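Local coordinates for protein transcriptional regulator, marR family, putative (Sulfolobus solfataricus, PDB 3F3X) that regulates transcription as a MarR-family DNA-binding protein, acting in transcriptional activation in archaea, and probably works as a dimer, at the interface of chains A and B. Sequence-based numbering; all coordinates share one arbitrary frame. Chains: chain A/B, Transcriptional regulator, marR family, putative.

The interface of chains A and B. Residues chain A 59-61, 132-133, 136; chain B 13, 16-17.
B:Lys16 lays its aliphatic chain between A:Leu136 and the end of helix 53-60 of chain A, burying 97 Å² against the partner. This is part of the two-fold interface of a MarR-family winged helix-turn-helix protein, in which helix 3-33 of one subunit packs on C-terminal helix 125-138 of the other, as expected for the dimers of this family. Beyond CG the lysine chain is fully extended, with chi2 to chi4 all within a few degrees of 180°, which carries its methylenes alongside the main chain of A:Arg59 and past A:Leu136. CD of B:Lys16 meets the CD2 methyl of A:Leu136 at 3.4 Å, a tight carbon contact. The leucine has 65 Å² hidden; its CG, anti to the backbone N (chi1 178°), points the branch at the lysine, and chi2 near 61° then turns both methyls onto its chain; CD1 rests 3.7 Å from B:Lys16 CB. On the other flank, CE of B:Lys16 lies 3.7 Å from the carbonyl O of A:Arg59. The side-chain amine NZ sits 4.7 Å from A:Arg59 NE; if both groups are charged, their like charges may disfavour closer approach. The ring of A:Phe61 turns one face to the main-chain O of B:Lys16, which stands 4.0 Å above the ring plane and toward its rim. Replacing B:Lys16 with an alanine would probably open a gap beside A:Leu136 CD2 and strip the A:Arg59 carbonyl of its methylene cover. One helical turn earlier, B:Thr13 adds 40 Å² of buried surface: its CG2 methyl packs 3.9 Å from A:Leu132 CB. Its hydroxyl OG1 makes a weak, long hydrogen bond to the side-chain carbonyl OD1 of A:Asn133, and a water that lies 2.8 Å from A:Asn133 OD1 bridges the same two groups. The side chains of B:Ile17 and A:Leu132 cross at roughly a right angle, the CD1 methyl of B:Ile17 3.8 Å from A:Leu132 CD2.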
loop_
_atom_site.group_PDB
_atom_site.type_symbol
_atom_site.label_atom_id
_atom_site.label_comp_id
_atom_site.label_asym_id
_atom_site.label_seq_id
_atom_site.Cartn_x
_atom_site.Cartn_y
_atom_site.Cartn_z
ATOM N N ARG A 59 5.210 -1.961 13.932
ATOM C CA ARG A 59 5.051 -0.569 13.551
ATOM C C ARG A 59 4.869 -0.383 12.055
ATOM O O ARG A 59 4.093 0.466 11.627
ATOM C CB ARG A 59 6.256 0.243 14.044
ATOM C CG ARG A 59 6.251 1.724 13.660
ATOM C CD ARG A 59 7.311 2.479 14.460
ATOM N NE ARG A 59 7.645 3.781 13.886
ATOM C CZ ARG A 59 8.477 4.652 14.448
ATOM N NH1 ARG A 59 9.054 4.367 15.614
ATOM N NH2 ARG A 59 8.767 5.791 13.828
ATOM N N TYR A 60 5.562 -1.185 11.259
ATOM C CA TYR A 60 5.462 -1.036 9.813
ATOM C C TYR A 60 4.583 -2.043 9.088
ATOM O O TYR A 60 4.532 -2.064 7.861
ATOM C CB TYR A 60 6.868 -1.005 9.219
ATOM C CG TYR A 60 7.633 0.196 9.735
ATOM C CD1 TYR A 60 8.672 0.051 10.661
ATOM C CD2 TYR A 60 7.236 1.486 9.385
ATOM C CE1 TYR A 60 9.289 1.171 11.232
ATOM C CE2 TYR A 60 7.841 2.611 9.949
ATOM C CZ TYR A 60 8.866 2.447 10.874
ATOM O OH TYR A 60 9.444 3.562 11.443
ATOM N N PHE A 61 3.873 -2.858 9.857
ATOM C CA PHE A 61 2.976 -3.860 9.297
ATOM C C PHE A 61 3.598 -4.780 8.255
ATOM O O PHE A 61 3.031 -4.996 7.185
ATOM C CB PHE A 61 1.734 -3.187 8.705
ATOM C CG PHE A 61 0.851 -2.531 9.730
ATOM C CD1 PHE A 61 1.222 -1.331 10.327
ATOM C CD2 PHE A 61 -0.356 -3.118 10.102
ATOM C CE1 PHE A 61 0.407 -0.722 11.282
ATOM C CE2 PHE A 61 -1.183 -2.517 11.059
ATOM C CZ PHE A 61 -0.800 -1.317 11.647
ATOM N N LEU A 132 -6.022 10.052 8.353
ATOM C CA LEU A 132 -5.272 8.844 8.050
ATOM C C LEU A 132 -4.746 8.161 9.313
ATOM O O LEU A 132 -4.780 6.936 9.409
ATOM C CB LEU A 132 -4.123 9.159 7.088
ATOM C CG LEU A 132 -4.589 9.565 5.682
ATOM C CD1 LEU A 132 -3.386 9.909 4.820
ATOM C CD2 LEU A 132 -5.385 8.423 5.052
ATOM N N ASN A 133 -4.263 8.934 10.284
ATOM C CA ASN A 133 -3.768 8.320 11.517
ATOM C C ASN A 133 -4.897 7.574 12.224
ATOM O O ASN A 133 -4.711 6.461 12.708
ATOM C CB ASN A 133 -3.163 9.369 12.460
ATOM C CG ASN A 133 -1.845 9.912 11.953
ATOM O OD1 ASN A 133 -1.024 9.168 11.410
ATOM N ND2 ASN A 133 -1.629 11.208 12.135
ATOM N N LEU A 136 -5.626 4.328 10.387
ATOM C CA LEU A 136 -4.611 3.317 10.668
ATOM C C LEU A 136 -4.837 2.627 12.017
ATOM O O LEU A 136 -4.697 1.408 12.129
ATOM C CB LEU A 136 -3.206 3.929 10.639
ATOM C CG LEU A 136 -2.094 2.925 10.981
ATOM C CD1 LEU A 136 -2.089 1.785 9.962
ATOM C CD2 LEU A 136 -0.749 3.627 10.998
ATOM N N THR B 13 2.121 6.954 6.573
ATOM C CA THR B 13 0.895 6.421 7.156
ATOM C C THR B 13 0.094 5.636 6.113
ATOM O O THR B 13 -0.435 4.565 6.402
ATOM C CB THR B 13 0.033 7.560 7.723
ATOM O OG1 THR B 13 0.806 8.310 8.669
ATOM C CG2 THR B 13 -1.207 7.007 8.412
ATOM N N LYS B 16 1.393 2.167 5.730
ATOM C CA LYS B 16 0.972 1.271 6.801
ATOM C C LYS B 16 -0.469 0.809 6.602
ATOM O O LYS B 16 -0.781 -0.367 6.776
ATOM C CB LYS B 16 1.080 1.975 8.158
ATOM C CG LYS B 16 2.467 2.492 8.507
ATOM C CD LYS B 16 2.423 3.255 9.826
ATOM C CE LYS B 16 3.768 3.866 10.179
ATOM N NZ LYS B 16 3.700 4.572 11.488
ATOM N N ILE B 17 -1.341 1.747 6.247
ATOM C CA ILE B 17 -2.752 1.445 6.034
ATOM C C ILE B 17 -2.905 0.378 4.952
ATOM O O ILE B 17 -3.669 -0.575 5.114
ATOM C CB ILE B 17 -3.544 2.710 5.632
ATOM C CG1 ILE B 17 -3.497 3.731 6.778
ATOM C CG2 ILE B 17 -4.994 2.341 5.309
ATOM C CD1 ILE B 17 -4.157 5.074 6.470
HETATM O O HOH W 1 1.756 9.446 11.593
#